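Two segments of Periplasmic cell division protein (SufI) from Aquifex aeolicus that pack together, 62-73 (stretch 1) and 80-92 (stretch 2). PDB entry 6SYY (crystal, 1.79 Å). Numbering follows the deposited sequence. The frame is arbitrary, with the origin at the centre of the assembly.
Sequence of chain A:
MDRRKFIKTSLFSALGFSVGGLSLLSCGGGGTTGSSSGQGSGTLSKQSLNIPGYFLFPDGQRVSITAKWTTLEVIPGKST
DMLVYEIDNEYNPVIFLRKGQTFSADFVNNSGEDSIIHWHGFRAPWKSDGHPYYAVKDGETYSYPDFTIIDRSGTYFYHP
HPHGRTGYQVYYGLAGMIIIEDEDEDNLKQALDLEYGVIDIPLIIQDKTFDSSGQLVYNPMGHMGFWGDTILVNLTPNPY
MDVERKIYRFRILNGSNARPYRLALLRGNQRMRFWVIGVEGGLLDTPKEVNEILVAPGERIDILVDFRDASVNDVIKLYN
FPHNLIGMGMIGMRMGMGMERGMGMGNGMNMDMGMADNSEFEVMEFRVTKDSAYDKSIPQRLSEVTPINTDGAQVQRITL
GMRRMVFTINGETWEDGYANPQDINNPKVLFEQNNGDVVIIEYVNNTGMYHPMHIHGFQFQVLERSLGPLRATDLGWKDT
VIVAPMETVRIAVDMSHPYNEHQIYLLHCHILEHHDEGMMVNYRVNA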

# COMPACT_ATOMS: atom_id res chain seq x y z
N ARG A 62 7.88 18.68 15.26
CA ARG A 62 6.82 17.79 15.69
C ARG A 62 5.50 18.12 15.00
O ARG A 62 5.12 19.29 14.89
N VAL A 63 4.81 17.08 14.53
CA VAL A 63 3.55 17.19 13.82
C VAL A 63 2.54 16.26 14.48
O VAL A 63 2.80 15.07 14.64
N SER A 64 1.38 16.81 14.85
CA SER A 64 0.30 16.01 15.41
C SER A 64 -0.54 15.42 14.29
O SER A 64 -0.96 16.13 13.37
N ILE A 65 -0.77 14.12 14.36
CA ILE A 65 -1.65 13.42 13.44
C ILE A 65 -2.77 12.83 14.28
O ILE A 65 -2.56 11.88 15.05
N THR A 66 -3.97 13.40 14.16
CA THR A 66 -5.09 13.05 15.02
C THR A 66 -6.10 12.22 14.23
O THR A 66 -6.60 12.66 13.19
N ALA A 67 -6.39 11.02 14.73
CA ALA A 67 -7.50 10.22 14.21
C ALA A 67 -8.76 10.60 14.96
O ALA A 67 -8.76 10.67 16.19
N LYS A 68 -9.84 10.86 14.23
CA LYS A 68 -11.06 11.33 14.86
C LYS A 68 -12.27 10.94 14.02
O LYS A 68 -12.16 10.68 12.82
N TRP A 69 -13.42 10.89 14.69
CA TRP A 69 -14.69 10.71 14.00
C TRP A 69 -15.18 12.03 13.43
O TRP A 69 -15.01 13.09 14.04
N THR A 70 -15.78 11.95 12.25
CA THR A 70 -16.38 13.10 11.57
C THR A 70 -17.40 12.56 10.57
O THR A 70 -17.70 11.36 10.56
N THR A 71 -17.94 13.45 9.74
CA THR A 71 -18.86 13.07 8.68
C THR A 71 -18.34 13.61 7.36
O THR A 71 -18.09 14.81 7.24
N LEU A 72 -18.20 12.73 6.37
CA LEU A 72 -17.75 13.10 5.04
C LEU A 72 -18.89 12.94 4.03
O LEU A 72 -19.72 12.04 4.15
N GLU A 73 -18.91 13.83 3.04
CA GLU A 73 -19.92 13.77 1.98
C GLU A 73 -19.32 13.03 0.79
O GLU A 73 -18.88 13.63 -0.19
N THR A 80 -21.62 10.64 5.68
CA THR A 80 -21.11 9.32 6.03
C THR A 80 -20.21 9.45 7.24
O THR A 80 -19.22 10.20 7.20
N ASP A 81 -20.55 8.75 8.32
CA ASP A 81 -19.71 8.73 9.50
C ASP A 81 -18.42 7.99 9.19
O ASP A 81 -18.46 6.81 8.83
N MET A 82 -17.29 8.67 9.31
CA MET A 82 -16.00 8.08 8.96
C MET A 82 -14.92 8.58 9.90
O MET A 82 -15.07 9.59 10.59
N LEU A 83 -13.81 7.83 9.92
CA LEU A 83 -12.60 8.24 10.61
C LEU A 83 -11.66 8.94 9.63
O LEU A 83 -11.60 8.58 8.45
N VAL A 84 -10.94 9.95 10.12
CA VAL A 84 -9.95 10.64 9.31
C VAL A 84 -8.72 10.89 10.15
O VAL A 84 -8.79 11.03 11.38
N TYR A 85 -7.57 10.91 9.49
CA TYR A 85 -6.35 11.45 10.07
C TYR A 85 -6.34 12.95 9.79
O TYR A 85 -6.41 13.37 8.63
N GLU A 86 -6.30 13.76 10.85
CA GLU A 86 -6.24 15.21 10.71
C GLU A 86 -4.80 15.67 10.90
O GLU A 86 -4.19 15.42 11.95
N ILE A 87 -4.27 16.34 9.88
CA ILE A 87 -2.92 16.90 9.90
C ILE A 87 -3.03 18.32 9.36
O ILE A 87 -3.33 18.51 8.18
N ASP A 88 -2.81 19.31 10.23
CA ASP A 88 -2.79 20.71 9.82
C ASP A 88 -4.10 21.10 9.13
O ASP A 88 -4.11 21.71 8.06
N ASN A 89 -5.21 20.71 9.76
CA ASN A 89 -6.56 21.02 9.26
C ASN A 89 -6.80 20.46 7.86
O ASN A 89 -7.49 21.07 7.04
N GLU A 90 -6.23 19.29 7.59
CA GLU A 90 -6.47 18.54 6.37
C GLU A 90 -6.81 17.11 6.73
O GLU A 90 -6.22 16.54 7.66
N TYR A 91 -7.75 16.52 6.00
CA TYR A 91 -8.16 15.14 6.24
C TYR A 91 -7.40 14.21 5.29
O TYR A 91 -7.43 14.41 4.07
N ASN A 92 -6.74 13.20 5.86
CA ASN A 92 -5.96 12.21 5.13
C ASN A 92 -5.15 12.81 3.99
O ASN A 92 -5.25 12.33 2.85

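In an antiparallel pair of strands the backbone register fixes which side chains are neighbours, and the rotamers then settle how they touch. The two strands of SufI considered here illustrate the principle: side chains alternate between two faces, and each face is packed differently.

One face carries Thr 66, Lys 68, Thr 70 and Leu 72 opposite Glu 86, Val 84, Met 82 and Thr 80. Lys 68 leaves the backbone with chi1 p and is then t throughout, an extended chain whose CG lies 4.0 Å from Val 84 CG2 and whose amine reaches past its direct partner. There Lys 68 NZ forms a salt bridge with Glu 86 OE1 at 3.0 Å and donates a hydrogen bond to Tyr 91 OH at 2.9 Å. Glu 86, t at chi1 and chi2, is likewise extended, which brings its carboxylate to the lysine. Tyr 91 (chi1 m) belongs to the segment following the strand, yet its CB points toward stretch 1. Leu 72, in the common m,t rotamer, spreads its methyls: CD1 meets Met 82 SD and Val 84 CG1, both at 3.9 Å, while CD2 lies 3.8 Å from Tyr 91 CD2. Thr 70, with chi1 t, sets its CG2 3.8 Å from Val 84 CG2.

On the other face Trp 69 (chi1 m, chi2 107°) and Leu 83 (m,t) form a CH-pi contact, with Leu 83 CD2 3.6 Å from the centroid of the five-membered ring of Trp 69 and almost on its normal. Ala 67 CB, lacking further atoms, simply rests 3.9 Å from Tyr 85 CE1. Ile 65 and Ile 87 share the m,t rotamer and meet through Ile 65 CG2 and Ile 87 CG1 at 3.6 Å.

Water completes the polar edge: one molecule hydrogen-bonds Thr 66 OG1 at 2.7 Å and donates to Glu 86 O at 2.9 Å.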

# COMPACT_ATOMS: atom_id res chain seq x y z
CB ARG A 62 6.65 17.85 17.20
CG ARG A 62 7.67 17.01 17.96
CD ARG A 62 7.32 15.54 17.85
NE ARG A 62 8.50 14.69 17.96
CZ ARG A 62 8.47 13.36 17.99
NH1 ARG A 62 7.30 12.72 17.92
NH2 ARG A 62 9.59 12.67 18.08
CB VAL A 63 3.70 16.83 12.33
CG1 VAL A 63 2.34 16.84 11.65
CG2 VAL A 63 4.67 17.78 11.66
CB SER A 64 -0.58 16.86 16.34
OG SER A 64 0.15 17.28 17.48
CB ILE A 65 -0.92 12.32 12.65
CG1 ILE A 65 0.31 12.92 11.96
CG2 ILE A 65 -1.85 11.69 11.64
CD1 ILE A 65 1.21 11.89 11.36
CB THR A 66 -5.76 14.29 15.58
OG1 THR A 66 -4.77 15.12 16.22
CG2 THR A 66 -6.82 13.90 16.60
CB ALA A 67 -7.22 8.73 14.36
CB LYS A 68 -11.03 12.85 15.06
CG LYS A 68 -11.13 13.66 13.77
CD LYS A 68 -11.42 15.12 14.06
CE LYS A 68 -11.81 15.85 12.79
NZ LYS A 68 -12.09 17.30 13.03
CB TRP A 69 -15.74 10.15 14.96
CG TRP A 69 -15.57 8.70 15.21
CD1 TRP A 69 -15.12 8.11 16.35
CD2 TRP A 69 -15.85 7.64 14.28
NE1 TRP A 69 -15.10 6.75 16.20
CE2 TRP A 69 -15.54 6.43 14.94
CE3 TRP A 69 -16.33 7.60 12.97
CZ2 TRP A 69 -15.70 5.19 14.32
CZ3 TRP A 69 -16.49 6.37 12.36
CH2 TRP A 69 -16.17 5.18 13.03
CB THR A 70 -15.31 13.97 10.90
OG1 THR A 70 -15.89 15.20 10.46
CG2 THR A 70 -14.69 13.25 9.70
CB THR A 71 -20.27 13.59 8.93
OG1 THR A 71 -20.22 15.02 9.08
CG2 THR A 71 -20.84 12.98 10.20
CB LEU A 72 -16.56 12.25 4.59
CG LEU A 72 -15.29 12.38 5.44
CD1 LEU A 72 -14.19 11.48 4.88
CD2 LEU A 72 -14.84 13.83 5.50
CB GLU A 73 -20.38 15.17 1.60
CG GLU A 73 -21.57 15.17 0.67
CD GLU A 73 -21.94 16.55 0.19
OE1 GLU A 73 -21.07 17.44 0.21
OE2 GLU A 73 -23.11 16.74 -0.20
CB THR A 80 -20.35 8.69 4.87
OG1 THR A 80 -21.21 8.64 3.72
CG2 THR A 80 -19.90 7.28 5.23
CB ASP A 81 -20.44 8.08 10.67
CG ASP A 81 -21.60 8.92 11.19
OD1 ASP A 81 -21.85 10.01 10.62
OD2 ASP A 81 -22.26 8.50 12.16
CB MET A 82 -15.62 8.40 7.51
CG MET A 82 -16.47 7.71 6.47
SD MET A 82 -15.86 8.00 4.81
CE MET A 82 -14.28 7.15 4.89
CB LEU A 83 -11.90 7.02 11.22
CG LEU A 83 -12.54 6.33 12.43
CD1 LEU A 83 -11.99 4.92 12.62
CD2 LEU A 83 -12.32 7.15 13.69
CB VAL A 84 -10.47 11.99 8.73
CG1 VAL A 84 -11.62 11.76 7.77
CG2 VAL A 84 -10.88 12.93 9.85
CB TYR A 85 -5.11 10.79 9.47
CG TYR A 85 -4.83 9.38 9.97
CD1 TYR A 85 -4.76 9.11 11.33
CD2 TYR A 85 -4.62 8.34 9.08
CE1 TYR A 85 -4.50 7.82 11.79
CE2 TYR A 85 -4.35 7.05 9.53
CZ TYR A 85 -4.29 6.80 10.88
OH TYR A 85 -4.02 5.52 11.32
CB GLU A 86 -7.16 15.92 11.70
CG GLU A 86 -7.09 17.44 11.55
CD GLU A 86 -8.30 18.17 12.13
OE1 GLU A 86 -9.13 17.51 12.79
OE2 GLU A 86 -8.40 19.40 11.93
CB ILE A 87 -1.94 16.08 9.05
CG1 ILE A 87 -1.92 14.62 9.51
CG2 ILE A 87 -0.56 16.69 9.13
CD1 ILE A 87 -1.21 13.70 8.54
CB ASP A 88 -1.59 20.98 8.91
CG ASP A 88 -1.25 22.46 8.80
OD1 ASP A 88 -0.93 23.07 9.83
OD2 ASP A 88 -1.29 22.99 7.67
CB ASN A 89 -6.83 22.52 9.31
CG ASN A 89 -7.78 22.90 10.42
OD1 ASN A 89 -7.44 22.81 11.60
ND2 ASN A 89 -8.99 23.32 10.05
CB GLU A 90 -5.25 18.56 5.44
CG GLU A 90 -4.99 19.89 4.76
CD GLU A 90 -3.70 19.88 3.96
OE1 GLU A 90 -2.64 20.23 4.52
OE2 GLU A 90 -3.75 19.52 2.77
CB TYR A 91 -9.67 14.97 6.07
CG TYR A 91 -10.50 15.59 7.18
CD1 TYR A 91 -9.92 16.03 8.36
CD2 TYR A 91 -11.88 15.72 7.04
CE1 TYR A 91 -10.69 16.59 9.37
CE2 TYR A 91 -12.65 16.28 8.04
CZ TYR A 91 -12.06 16.71 9.20
OH TYR A 91 -12.84 17.27 10.19
CB ASN A 92 -6.87 11.11 4.58
CG ASN A 92 -7.60 10.36 5.66
OD1 ASN A 92 -7.11 10.25 6.79
ND2 ASN A 92 -8.77 9.84 5.34
O HOH W 1 -3.71 16.85 14.40
O HOH W 2 -1.39 18.82 12.92
O HOH W 3 -21.66 10.36 1.89